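Side-chain contacts in AlgX/AlgJ SGNH hydrolase-like domain-containing protein (Eubacterium siraeum, PDB 4NZK), which is of unknown function but belongs to the DHHW family of the SGNH-hydrolase clan, and so may act as an esterase or acyl-transferring enzyme: residues A83-Y88 and V329-C334; F286-G291 and T335-G340; D309-D314 and G340-G345. All blocks are in the same frame, centred on the assembly; numbering follows the deposited sequence. Where two conformers were deposited one is given.

How the contacts relate
The three contacts illustrate how the same α/β core uses different chemistry at different depths. Contacts 1 and 2 are buried and both reach the seven-stranded mixed sheet, through its neighbouring strands 328-334 and 282-287; contact 3 is only partly buried. Contact 1 is apolar, packing a helix on the body of the sheet. Contact 2 is small and polar, built round one aspartate beyond a strand end. Contact 3 mixes van der Waals packing with a local salt bridge. They are tied together: D288 reaches both C334 and S337, S337 meets N342, K287 pairs with D309, and E344 bonds N84 and Y88. Contacts 2 and 3 also share G340.

Contact 1: A83-Y88 and V329-C334; sequences ANYASY and VLFTMC
The CA atoms of Y85 and F331 are the nearest pair across the two segments, 10.2 Å apart. At that spacing helix 83-96 and strand 328-334 must meet through their side chains. F331 and M333, two apart on the strand, direct their CB atoms at the helix, while T332 between them turns its own CB to the other side of the sheet. From the helix the contact is made by one long residue. The CG of Y85 stands opposite its backbone N (chi1 174°), which sends the phenol across the gap between F331 and M333. Its OH comes 3.5 Å from the CB of F331. The selenomethionine M333, modelled in two conformers, reaches the ring from the opposite direction. In the conformer described, its chain bends at chi3 (90°), placing CE at the ring's edge, near its plane, 3.6 Å from the CE1 of Y85. The SE of M333 then lies 4.8 Å from the Y85 ring centroid, obliquely, 57° off the normal, a Met-aromatic contact that is less certain for the other conformer. Neighbours complete the packing: F331 meets F92 edge-to-face, and I346 and V106 touch Y85. The phenol oxygen is buried too, but it is hydrogen-bonded to N104. The contact therefore probably holds mainly by dispersion and close fit, without a hydrogen bond between 83-88 and 329-334, and the one polar side-chain atom that Y85 brings into this apolar layer is satisfied by a third partner.

Contact 2: F286-G291 and T335-G340; sequences FKDSYG and TFSAVG. With EDO (1,2-ethanediol), chain B.
OD2 of D288 is gripped from helix 335-339 and from the residue just before it: S337 OG donates a 2.6 Å hydrogen bond to D288 OD2, and the backbone N of C334, at the N-cap position, is a second partner of the same oxygen. The serine uses the anti lone pair, on the side of OD2 away from OD1. With chi1 of -70°, OG of S337 sits beside its own backbone N and faces the aspartate, and its CB follows to 3.2 Å from D288 OD2. S337 OG is itself shared, since it also bonds the amide ND2 of N342, a second-shell link that helps fix the hydroxyl's rotation. The other carboxylate oxygen turns back to its own loop. Y290 N donates to D288 OD1 at 2.9 Å, a bent bond (138°) arriving from above the carboxylate plane; this closes an Asx turn, and G291 N bonds D288 O at 3.0 Å. The carboxylate thus ties its loop to the helix start while both of its oxygens are engaged. One residue earlier, K287 leads elsewhere: its NZ bonds both hydroxyls of a 1,2-ethanediol, probably from the crystallisation liquor, O1 and O2 each 2.9 Å from K287 NZ, and forms salt bridges with D309 and D267. An unidentified ligand, probably of the same origin, is linked covalently to C334 SG; it lies about 4 Å from the D288 side chain and may mark a pocket. S289, the residue after D288, bonds NE2 of H164, which belongs to the Asp-His-His-Trp run that names the family. An Asp-Ser pair in the loop after a parallel strand, with the serine facing a histidine, is consistent with the serine-histidine site of SGNH hydrolases.

Contact 3: D309-D314 and G340-G345; sequences DIRYFD and GENAEG
I310 and R311, the residues that touch N342 and G345, occupy the middle of a type I β turn that D309 opens and Y312 closes. The D309 side chain braces the turn: its OD1 accepts from R311 N at 2.9 Å on the anti side, and from R311 NE at 2.7 Å. NH2 of R311 takes D309 OD2, so the guanidinium holds the carboxylate side-on, one nitrogen to each oxygen, both bonds on the syn side but tilted out of the carboxylate plane. I310 comes next, its chi1 of 65° aiming CD1 at the backbone of 340-345, 3.4 Å from the carbonyl O of N342. The O of I310 lies 3.5 Å from G345 CA, a CA-H...O contact, and also accepts from N349. The aliphatic part of R311 passes N342, R311 CD 3.8 Å from N342 OD1, with guanidinium and amide planes 50° apart; the amide's ND2 bonds S337. Y312 then lays a ring face under R311 CB, and F313 packs on L350. Residues 309-312 combine an Asx turn with a β turn, secured by the D309-R311 salt bridge, and present I310 to 340-345 at the C-terminal edge of parallel strands 282-287, 304-309 and 328-334.

Contact 1: A83-Y88 and V329-C334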
loop_
_atom_site.group_PDB
_atom_site.type_symbol
_atom_site.label_atom_id
_atom_site.label_comp_id
_atom_site.label_asym_id
_atom_site.label_seq_id
_atom_site.Cartn_x
_atom_site.Cartn_y
_atom_site.Cartn_z
ATOM N N ALA A 83 -4.272 18.083 -4.446
ATOM C CA ALA A 83 -4.773 18.563 -5.720
ATOM C C ALA A 83 -3.964 18.091 -6.909
ATOM O O ALA A 83 -4.516 17.728 -7.957
ATOM C CB ALA A 83 -4.851 20.084 -5.712
ATOM N N ASN A 84 -2.647 18.076 -6.760
ATOM C CA ASN A 84 -1.801 17.610 -7.857
ATOM C C ASN A 84 -2.090 16.154 -8.161
ATOM O O ASN A 84 -2.340 15.799 -9.299
ATOM C CB ASN A 84 -0.330 17.788 -7.545
ATOM C CG ASN A 84 0.116 19.240 -7.558
ATOM O OD1 ASN A 84 -0.652 20.174 -7.764
ATOM N ND2 ASN A 84 1.393 19.417 -7.379
ATOM N N TYR A 85 -2.067 15.325 -7.124
ATOM C CA TYR A 85 -2.373 13.894 -7.271
ATOM C C TYR A 85 -3.704 13.698 -8.003
ATOM O O TYR A 85 -3.774 12.914 -8.946
ATOM C CB TYR A 85 -2.443 13.287 -5.849
ATOM C CG TYR A 85 -2.881 11.851 -5.795
ATOM C CD1 TYR A 85 -1.986 10.838 -6.058
ATOM C CD2 TYR A 85 -4.183 11.496 -5.452
ATOM C CE1 TYR A 85 -2.364 9.505 -5.983
ATOM C CE2 TYR A 85 -4.568 10.154 -5.376
ATOM C CZ TYR A 85 -3.664 9.163 -5.645
ATOM O OH TYR A 85 -3.972 7.844 -5.615
ATOM N N ALA A 86 -4.752 14.365 -7.548
ATOM C CA ALA A 86 -6.066 14.173 -8.188
ATOM C C ALA A 86 -6.003 14.578 -9.653
ATOM O O ALA A 86 -6.543 13.886 -10.491
ATOM C CB ALA A 86 -7.162 14.966 -7.485
ATOM N N SER A 87 -5.337 15.681 -9.965
ATOM C CA SER A 87 -5.207 16.114 -11.353
ATOM C C SER A 87 -4.465 15.097 -12.213
ATOM O O SER A 87 -4.820 14.872 -13.371
ATOM C CB SER A 87 -4.522 17.480 -11.408
ATOM O OG SER A 87 -4.466 17.990 -12.731
ATOM N N TYR A 88 -3.438 14.473 -11.659
ATOM C CA TYR A 88 -2.691 13.464 -12.385
ATOM C C TYR A 88 -3.532 12.209 -12.636
ATOM O O TYR A 88 -3.490 11.614 -13.721
ATOM C CB TYR A 88 -1.401 13.109 -11.655
ATOM C CG TYR A 88 -0.493 14.286 -11.334
ATOM C CD1 TYR A 88 -0.522 15.441 -12.084
ATOM C CD2 TYR A 88 0.384 14.224 -10.250
ATOM C CE1 TYR A 88 0.284 16.521 -11.779
ATOM C CE2 TYR A 88 1.204 15.296 -9.943
ATOM C CZ TYR A 88 1.139 16.439 -10.708
ATOM O OH TYR A 88 1.961 17.522 -10.399
ATOM N N VAL A 329 -7.477 -0.375 -13.164
ATOM C CA VAL A 329 -6.252 0.243 -12.633
ATOM C C VAL A 329 -6.556 0.716 -11.223
ATOM O O VAL A 329 -7.554 1.408 -11.016
ATOM C CB VAL A 329 -5.794 1.444 -13.507
ATOM C CG1 VAL A 329 -4.548 2.081 -12.900
ATOM C CG2 VAL A 329 -5.507 0.968 -14.923
ATOM N N LEU A 330 -5.676 0.384 -10.279
ATOM C CA LEU A 330 -5.788 0.861 -8.926
ATOM C C LEU A 330 -4.570 1.715 -8.581
ATOM O O LEU A 330 -3.452 1.257 -8.657
ATOM C CB LEU A 330 -5.872 -0.329 -7.969
ATOM C CG LEU A 330 -5.840 0.020 -6.494
ATOM C CD1 LEU A 330 -7.041 0.857 -6.079
ATOM C CD2 LEU A 330 -5.779 -1.256 -5.672
ATOM N N PHE A 331 -4.840 2.948 -8.160
ATOM C CA PHE A 331 -3.849 3.816 -7.548
ATOM C C PHE A 331 -4.067 3.709 -6.036
ATOM O O PHE A 331 -5.191 3.974 -5.528
ATOM C CB PHE A 331 -4.065 5.265 -7.948
ATOM C CG PHE A 331 -3.630 5.562 -9.344
ATOM C CD1 PHE A 331 -4.486 5.366 -10.403
ATOM C CD2 PHE A 331 -2.344 5.974 -9.600
ATOM C CE1 PHE A 331 -4.086 5.650 -11.705
ATOM C CE2 PHE A 331 -1.921 6.237 -10.897
ATOM C CZ PHE A 331 -2.799 6.065 -11.943
ATOM N N THR A 332 -3.023 3.285 -5.332
ATOM C CA THR A 332 -3.139 3.121 -3.905
ATOM C C THR A 332 -1.839 3.486 -3.229
ATOM O O THR A 332 -0.767 3.097 -3.665
ATOM C CB THR A 332 -3.631 1.705 -3.562
ATOM O OG1 THR A 332 -3.882 1.614 -2.136
ATOM C CG2 THR A 332 -2.671 0.626 -3.976
HETATM N N MSE A 333 -1.971 4.254 -2.151
HETATM C CA MSE A 333 -0.824 4.765 -1.426
HETATM C C MSE A 333 -1.270 5.388 -0.148
HETATM O O MSE A 333 -2.466 5.601 0.061
HETATM C CB MSE A 333 -0.080 5.800 -2.263
HETATM C CG MSE A 333 -0.926 6.942 -2.842
HETATM SE SE MSE A 333 0.361 7.873 -4.050
HETATM C CE MSE A 333 -0.310 6.623 -5.418
ATOM N N CYS A 334 -0.327 5.687 0.733
ATOM C CA CYS A 334 -0.682 6.375 1.965
ATOM C C CYS A 334 -0.844 7.871 1.703
ATOM O O CYS A 334 -0.420 8.415 0.694
ATOM C CB CYS A 334 0.340 6.109 3.066
ATOM S SG CYS A 334 1.877 7.042 2.841
#

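Contact 2: F286-G291 and T335-G340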
loop_
_atom_site.group_PDB
_atom_site.type_symbol
_atom_site.label_atom_id
_atom_site.label_comp_id
_atom_site.label_asym_id
_atom_site.label_seq_id
_atom_site.Cartn_x
_atom_site.Cartn_y
_atom_site.Cartn_z
ATOM N N PHE A 286 -0.740 0.868 -9.403
ATOM C CA PHE A 286 0.257 1.904 -9.308
ATOM C C PHE A 286 0.271 2.339 -7.870
ATOM O O PHE A 286 -0.702 2.859 -7.354
ATOM C CB PHE A 286 -0.069 3.070 -10.219
ATOM C CG PHE A 286 0.095 2.743 -11.677
ATOM C CD1 PHE A 286 1.341 2.456 -12.202
ATOM C CD2 PHE A 286 -1.010 2.756 -12.520
ATOM C CE1 PHE A 286 1.477 2.163 -13.543
ATOM C CE2 PHE A 286 -0.868 2.439 -13.857
ATOM C CZ PHE A 286 0.379 2.149 -14.347
ATOM N N LYS A 287 1.387 2.093 -7.205
ATOM C CA LYS A 287 1.417 2.211 -5.758
ATOM C C LYS A 287 2.669 2.864 -5.203
ATOM O O LYS A 287 3.638 3.099 -5.915
ATOM C CB LYS A 287 1.244 0.788 -5.159
ATOM C CG LYS A 287 2.158 -0.321 -5.707
ATOM C CD LYS A 287 3.565 -0.217 -5.200
ATOM C CE LYS A 287 4.463 -1.336 -5.683
ATOM N NZ LYS A 287 5.790 -1.195 -5.020
ATOM N N ASP A 288 2.586 3.195 -3.923
ATOM C CA ASP A 288 3.757 3.421 -3.089
ATOM C C ASP A 288 3.921 2.140 -2.237
ATOM O O ASP A 288 3.219 1.141 -2.449
ATOM C CB ASP A 288 3.620 4.678 -2.237
ATOM C CG ASP A 288 2.682 4.498 -1.022
ATOM O OD1 ASP A 288 2.040 3.412 -0.871
ATOM O OD2 ASP A 288 2.573 5.460 -0.179
ATOM N N SER A 289 4.825 2.131 -1.272
ATOM C CA SER A 289 5.099 0.885 -0.601
ATOM C C SER A 289 3.943 0.294 0.216
ATOM O O SER A 289 3.938 -0.923 0.468
ATOM C CB SER A 289 6.370 0.968 0.242
ATOM O OG SER A 289 6.263 1.940 1.251
ATOM N N TYR A 290 2.923 1.098 0.569
ATOM C CA TYR A 290 1.745 0.522 1.247
ATOM C C TYR A 290 1.079 -0.512 0.346
ATOM O O TYR A 290 0.538 -1.528 0.806
ATOM C CB TYR A 290 0.720 1.617 1.606
ATOM C CG TYR A 290 0.765 2.029 3.031
ATOM C CD1 TYR A 290 1.889 2.609 3.582
ATOM C CD2 TYR A 290 -0.322 1.818 3.860
ATOM C CE1 TYR A 290 1.930 2.949 4.923
ATOM C CE2 TYR A 290 -0.279 2.147 5.197
ATOM C CZ TYR A 290 0.844 2.699 5.724
ATOM O OH TYR A 290 0.859 3.002 7.057
ATOM N N GLY A 291 1.081 -0.245 -0.951
ATOM C CA GLY A 291 0.455 -1.157 -1.877
ATOM C C GLY A 291 1.023 -2.543 -1.946
ATOM O O GLY A 291 0.318 -3.493 -2.300
ATOM N N THR A 335 -1.448 8.538 2.669
ATOM C CA THR A 335 -1.732 9.958 2.554
ATOM C C THR A 335 -0.482 10.783 2.325
ATOM O O THR A 335 -0.480 11.688 1.511
ATOM C CB THR A 335 -2.471 10.476 3.780
ATOM O OG1 THR A 335 -1.887 9.875 4.947
ATOM C CG2 THR A 335 -3.977 10.159 3.689
ATOM N N PHE A 336 0.591 10.486 3.051
ATOM C CA PHE A 336 1.810 11.265 2.886
ATOM C C PHE A 336 2.293 11.231 1.425
ATOM O O PHE A 336 2.797 12.203 0.887
ATOM C CB PHE A 336 2.913 10.705 3.757
ATOM C CG PHE A 336 2.733 10.916 5.228
ATOM C CD1 PHE A 336 3.248 12.058 5.851
ATOM C CD2 PHE A 336 2.146 9.949 6.021
ATOM C CE1 PHE A 336 3.133 12.242 7.224
ATOM C CE2 PHE A 336 2.046 10.128 7.388
ATOM C CZ PHE A 336 2.555 11.259 7.997
ATOM N N SER A 337 2.161 10.079 0.785
ATOM C CA SER A 337 2.568 9.960 -0.614
ATOM C C SER A 337 1.634 10.741 -1.534
ATOM O O SER A 337 2.097 11.449 -2.426
ATOM C CB SER A 337 2.583 8.516 -1.079
ATOM O OG SER A 337 3.622 7.809 -0.493
ATOM N N ALA A 338 0.317 10.626 -1.319
ATOM C CA ALA A 338 -0.632 11.267 -2.209
ATOM C C ALA A 338 -0.572 12.778 -2.118
ATOM O O ALA A 338 -0.804 13.441 -3.119
ATOM C CB ALA A 338 -2.041 10.806 -1.899
ATOM N N VAL A 339 -0.299 13.337 -0.938
ATOM C CA VAL A 339 -0.277 14.787 -0.778
ATOM C C VAL A 339 1.097 15.435 -0.960
ATOM O O VAL A 339 1.189 16.662 -1.087
ATOM C CB VAL A 339 -0.909 15.272 0.533
ATOM C CG1 VAL A 339 -2.296 14.661 0.720
ATOM C CG2 VAL A 339 -0.018 14.983 1.742
ATOM N N GLY A 340 2.128 14.609 -1.031
ATOM C CA GLY A 340 3.517 15.052 -1.059
ATOM C C GLY A 340 4.233 14.772 -2.359
ATOM O O GLY A 340 3.618 14.617 -3.431
HETATM C C1 EDO B . 7.036 -4.408 -6.739
HETATM O O1 EDO B . 6.801 -3.907 -5.433
HETATM C C2 EDO B . 6.710 -3.385 -7.844
HETATM O O2 EDO B . 7.134 -2.081 -7.467
#

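Contact 3: D309-D314 and G340-G345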
loop_
_atom_site.group_PDB
_atom_site.type_symbol
_atom_site.label_atom_id
_atom_site.label_comp_id
_atom_site.label_asym_id
_atom_site.label_seq_id
_atom_site.Cartn_x
_atom_site.Cartn_y
_atom_site.Cartn_z
ATOM N N ASP A 309 5.382 0.630 -9.286
ATOM C CA ASP A 309 5.607 1.657 -8.292
ATOM C C ASP A 309 5.698 3.015 -8.990
ATOM O O ASP A 309 6.464 3.182 -9.934
ATOM C CB ASP A 309 6.906 1.409 -7.527
ATOM C CG ASP A 309 6.949 2.193 -6.228
ATOM O OD1 ASP A 309 7.105 3.450 -6.300
ATOM O OD2 ASP A 309 6.833 1.543 -5.147
ATOM N N ILE A 310 4.960 4.000 -8.483
ATOM C CA ILE A 310 4.955 5.333 -9.091
ATOM C C ILE A 310 6.316 6.033 -9.077
ATOM O O ILE A 310 6.519 6.969 -9.823
ATOM C CB ILE A 310 3.913 6.237 -8.408
ATOM C CG1 ILE A 310 4.288 6.485 -6.936
ATOM C CG2 ILE A 310 2.520 5.625 -8.513
ATOM C CD1 ILE A 310 3.288 7.299 -6.170
ATOM N N ARG A 311 7.230 5.583 -8.218
ATOM C CA ARG A 311 8.584 6.138 -8.147
ATOM C C ARG A 311 9.573 5.539 -9.173
ATOM O O ARG A 311 10.574 6.163 -9.486
ATOM C CB ARG A 311 9.140 5.930 -6.735
ATOM C CG ARG A 311 8.321 6.624 -5.665
ATOM C CD ARG A 311 8.620 6.071 -4.284
ATOM N NE ARG A 311 8.079 4.719 -4.087
ATOM C CZ ARG A 311 8.402 3.952 -3.042
ATOM N NH1 ARG A 311 9.248 4.421 -2.114
ATOM N NH2 ARG A 311 7.895 2.723 -2.924
ATOM N N TYR A 312 9.262 4.341 -9.685
ATOM C CA TYR A 312 10.197 3.520 -10.472
ATOM C C TYR A 312 9.467 2.916 -11.675
ATOM O O TYR A 312 9.092 1.731 -11.707
ATOM C CB TYR A 312 10.768 2.386 -9.623
ATOM C CG TYR A 312 11.264 2.824 -8.279
ATOM C CD1 TYR A 312 12.356 3.624 -8.162
ATOM C CD2 TYR A 312 10.603 2.454 -7.133
ATOM C CE1 TYR A 312 12.798 4.012 -6.924
ATOM C CE2 TYR A 312 11.020 2.854 -5.870
ATOM C CZ TYR A 312 12.128 3.639 -5.773
ATOM O OH TYR A 312 12.582 4.074 -4.543
ATOM N N PHE A 313 9.254 3.726 -12.671
ATOM C CA PHE A 313 8.470 3.307 -13.810
ATOM C C PHE A 313 8.990 4.067 -14.985
ATOM O O PHE A 313 8.866 5.290 -15.046
ATOM C CB PHE A 313 7.004 3.619 -13.575
ATOM C CG PHE A 313 6.081 3.049 -14.633
ATOM C CD1 PHE A 313 5.681 1.714 -14.556
ATOM C CD2 PHE A 313 5.578 3.832 -15.653
ATOM C CE1 PHE A 313 4.832 1.173 -15.494
ATOM C CE2 PHE A 313 4.737 3.287 -16.610
ATOM C CZ PHE A 313 4.339 1.954 -16.511
ATOM N N ASP A 314 9.563 3.331 -15.934
ATOM C CA ASP A 314 10.248 3.954 -17.058
ATOM C C ASP A 314 9.575 3.758 -18.401
ATOM O O ASP A 314 10.225 3.532 -19.410
ATOM C CB ASP A 314 11.682 3.432 -17.077
ATOM C CG ASP A 314 12.494 3.980 -15.926
ATOM O OD1 ASP A 314 12.609 5.227 -15.825
ATOM O OD2 ASP A 314 12.993 3.171 -15.115
ATOM N N GLY A 340 2.128 14.609 -1.031
ATOM C CA GLY A 340 3.517 15.052 -1.059
ATOM C C GLY A 340 4.233 14.772 -2.359
ATOM O O GLY A 340 3.618 14.617 -3.431
ATOM N N GLU A 341 5.545 14.669 -2.255
ATOM C CA GLU A 341 6.410 14.529 -3.419
ATOM C C GLU A 341 6.196 13.232 -4.216
ATOM O O GLU A 341 6.368 13.214 -5.435
ATOM C CB GLU A 341 7.885 14.708 -2.979
ATOM C CG GLU A 341 8.138 16.087 -2.356
ATOM C CD GLU A 341 9.605 16.450 -2.145
ATOM O OE1 GLU A 341 10.360 15.649 -1.554
ATOM O OE2 GLU A 341 9.995 17.566 -2.549
ATOM N N ASN A 342 5.835 12.136 -3.555
ATOM C CA ASN A 342 5.690 10.886 -4.289
ATOM C C ASN A 342 4.641 10.941 -5.398
ATOM O O ASN A 342 4.784 10.303 -6.429
ATOM C CB ASN A 342 5.332 9.736 -3.344
ATOM C CG ASN A 342 6.542 9.209 -2.579
ATOM O OD1 ASN A 342 7.705 9.532 -2.900
ATOM N ND2 ASN A 342 6.284 8.388 -1.574
ATOM N N ALA A 343 3.584 11.719 -5.190
ATOM C CA ALA A 343 2.547 11.835 -6.177
ATOM C C ALA A 343 3.077 12.410 -7.473
ATOM O O ALA A 343 2.517 12.163 -8.530
ATOM C CB ALA A 343 1.460 12.729 -5.642
ATOM N N GLU A 344 4.140 13.212 -7.386
ATOM C CA GLU A 344 4.694 13.804 -8.603
ATOM C C GLU A 344 5.225 12.733 -9.544
ATOM O O GLU A 344 5.389 12.981 -10.751
ATOM C CB GLU A 344 5.784 14.828 -8.275
ATOM C CG GLU A 344 5.277 15.980 -7.406
ATOM C CD GLU A 344 4.047 16.698 -7.988
ATOM O OE1 GLU A 344 4.039 16.998 -9.205
ATOM O OE2 GLU A 344 3.065 16.955 -7.245
ATOM N N GLY A 345 5.469 11.527 -9.023
ATOM C CA GLY A 345 5.905 10.426 -9.881
ATOM C C GLY A 345 4.859 10.030 -10.908
ATOM O O GLY A 345 5.165 9.470 -11.983
#